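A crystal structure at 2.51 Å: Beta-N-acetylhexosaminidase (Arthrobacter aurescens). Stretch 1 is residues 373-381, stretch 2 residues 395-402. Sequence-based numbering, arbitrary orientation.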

# COMPACT_ATOMS: atom_id res chain seq x y z
N LEU A 373 -4.76 34.87 19.23
CA LEU A 373 -3.76 33.78 19.21
C LEU A 373 -2.30 34.28 19.29
O LEU A 373 -2.01 35.44 18.98
CB LEU A 373 -4.00 32.87 18.01
CG LEU A 373 -5.25 31.99 18.14
CD1 LEU A 373 -5.50 31.16 16.91
CD2 LEU A 373 -5.12 31.08 19.34
N PRO A 374 -1.39 33.42 19.76
CA PRO A 374 0.00 33.88 19.87
C PRO A 374 0.60 34.28 18.52
O PRO A 374 -0.07 34.13 17.50
CB PRO A 374 0.73 32.67 20.45
CG PRO A 374 -0.32 31.99 21.29
CD PRO A 374 -1.63 32.19 20.53
N ASP A 375 1.84 34.75 18.52
CA ASP A 375 2.42 35.40 17.34
C ASP A 375 2.43 34.53 16.09
O ASP A 375 2.00 34.95 15.01
CB ASP A 375 3.83 35.97 17.64
CG ASP A 375 4.70 35.01 18.44
OD1 ASP A 375 4.42 33.79 18.43
OD2 ASP A 375 5.66 35.47 19.08
N GLY A 376 2.91 33.29 16.24
CA GLY A 376 3.11 32.44 15.09
C GLY A 376 1.86 31.76 14.59
O GLY A 376 1.94 30.81 13.81
N ALA A 377 0.69 32.24 15.03
CA ALA A 377 -0.56 31.62 14.59
C ALA A 377 -0.70 31.63 13.07
O ALA A 377 -0.50 32.65 12.40
CB ALA A 377 -1.75 32.27 15.23
N LEU A 378 -1.03 30.45 12.54
CA LEU A 378 -1.24 30.24 11.13
C LEU A 378 -2.73 30.04 10.88
O LEU A 378 -3.37 29.20 11.53
CB LEU A 378 -0.48 28.99 10.69
CG LEU A 378 -0.72 28.51 9.27
CD1 LEU A 378 -0.36 29.62 8.30
CD2 LEU A 378 0.13 27.29 9.01
N VAL A 379 -3.27 30.80 9.94
CA VAL A 379 -4.64 30.60 9.52
C VAL A 379 -4.73 29.88 8.18
O VAL A 379 -4.08 30.27 7.22
CB VAL A 379 -5.39 31.92 9.42
CG1 VAL A 379 -6.87 31.67 9.09
CG2 VAL A 379 -5.26 32.68 10.71
N ALA A 380 -5.54 28.83 8.11
CA ALA A 380 -5.82 28.19 6.84
C ALA A 380 -7.17 28.69 6.34
O ALA A 380 -8.22 28.30 6.85
CB ALA A 380 -5.84 26.68 7.00
N SER A 381 -7.13 29.53 5.32
CA SER A 381 -8.31 30.24 4.89
C SER A 381 -9.06 29.52 3.77
O SER A 381 -8.58 29.46 2.63
CB SER A 381 -7.92 31.63 4.38
OG SER A 381 -9.08 32.30 3.91
N GLY A 395 -2.21 40.35 11.27
CA GLY A 395 -0.87 39.84 11.55
C GLY A 395 -0.72 38.32 11.57
O GLY A 395 0.38 37.79 11.79
N TYR A 396 -1.82 37.61 11.36
CA TYR A 396 -1.77 36.17 11.30
C TYR A 396 -1.09 35.75 10.00
O TYR A 396 -1.32 36.36 8.96
CB TYR A 396 -3.18 35.57 11.40
CG TYR A 396 -3.87 35.85 12.72
CD1 TYR A 396 -3.21 36.55 13.74
CD2 TYR A 396 -5.17 35.41 12.97
CE1 TYR A 396 -3.83 36.81 14.95
CE2 TYR A 396 -5.80 35.66 14.19
CZ TYR A 396 -5.12 36.36 15.17
OH TYR A 396 -5.72 36.63 16.39
N ASP A 397 -0.23 34.74 10.07
CA ASP A 397 0.31 34.11 8.86
C ASP A 397 -0.77 33.28 8.18
O ASP A 397 -1.59 32.66 8.84
CB ASP A 397 1.54 33.24 9.16
CG ASP A 397 2.79 34.06 9.45
OD1 ASP A 397 2.84 35.24 9.04
OD2 ASP A 397 3.71 33.51 10.08
N VAL A 398 -0.78 33.30 6.86
CA VAL A 398 -1.87 32.71 6.11
C VAL A 398 -1.38 31.66 5.09
O VAL A 398 -0.30 31.79 4.52
CB VAL A 398 -2.63 33.82 5.36
CG1 VAL A 398 -3.65 33.25 4.39
CG2 VAL A 398 -3.28 34.76 6.36
N VAL A 399 -2.16 30.60 4.92
CA VAL A 399 -2.03 29.70 3.78
C VAL A 399 -3.41 29.58 3.14
O VAL A 399 -4.40 29.41 3.85
CB VAL A 399 -1.50 28.32 4.20
CG1 VAL A 399 -0.13 28.46 4.82
CG2 VAL A 399 -2.44 27.68 5.18
N MSE A 400 -3.48 29.70 1.82
CA MSE A 400 -4.77 29.65 1.14
C MSE A 400 -5.20 28.22 0.77
O MSE A 400 -4.43 27.44 0.20
CB MSE A 400 -4.77 30.51 -0.12
CG MSE A 400 -4.42 31.96 0.13
SE MSE A 400 -5.81 32.87 1.15
CE MSE A 400 -7.32 32.46 -0.04
N CYS A 401 -6.42 27.89 1.15
CA CYS A 401 -7.08 26.69 0.68
C CYS A 401 -8.55 26.98 0.47
O CYS A 401 -9.40 26.52 1.24
CB CYS A 401 -6.88 25.54 1.66
SG CYS A 401 -7.05 25.96 3.39
N PRO A 402 -8.88 27.77 -0.56
CA PRO A 402 -10.27 28.15 -0.80
C PRO A 402 -11.14 26.92 -1.05
O PRO A 402 -10.76 26.06 -1.82
CB PRO A 402 -10.19 29.00 -2.07
CG PRO A 402 -8.76 29.41 -2.19
CD PRO A 402 -7.95 28.33 -1.55
O HOH W 1 2.99 30.82 11.60

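Residues 378-381 and 397-400 lie side by side as parallel strands, their axes 26° apart, with Leu-378 paired to Asp-397 and the register running evenly to Ser-381 and Met-400. As in any parallel ladder, alternate residues of each strand reach across the gap. Asp-397 N donates to Ala-377 O (3.1 Å) along a bent path, whereas Val-379 N to Asp-397 O (2.7 Å) and Val-399 N to Val-379 O (3.0 Å) are nearly straight. Ser-381 N to Val-399 O and Cys-401 N to Ser-381 O, both 3.1 Å, continue the series.

On the face carrying Leu-378 and Ala-380, the end of the leucine side chain (chi1 t, chi2 p) comes nearer the partner strand than its CA-to-CB bond would suggest, placing CD1 3.3 Å from Asp-397 O and 3.7 Å from Val-399 CG1. The small Ala-380 leaves room beside it: its CB lies 4.0 Å from Val-399 CG2 and 3.9 Å from Cys-401 SG, so valine and cysteine both close on one methyl.

On the other face, Val-379 CG2 fits obliquely against the Tyr-396 ring, 3.5 Å from CD2. Farther along, the selenomethionine Met-400 curls through three m rotamers, bringing SE within 4.1 Å of Ser-381 CB. Before the strands begin, Leu-373 N makes a weak hydrogen bond to Tyr-396 OH (3.5 Å); a water also joins the loop's Gly-376 O to OD2 of the strand residue Asp-397.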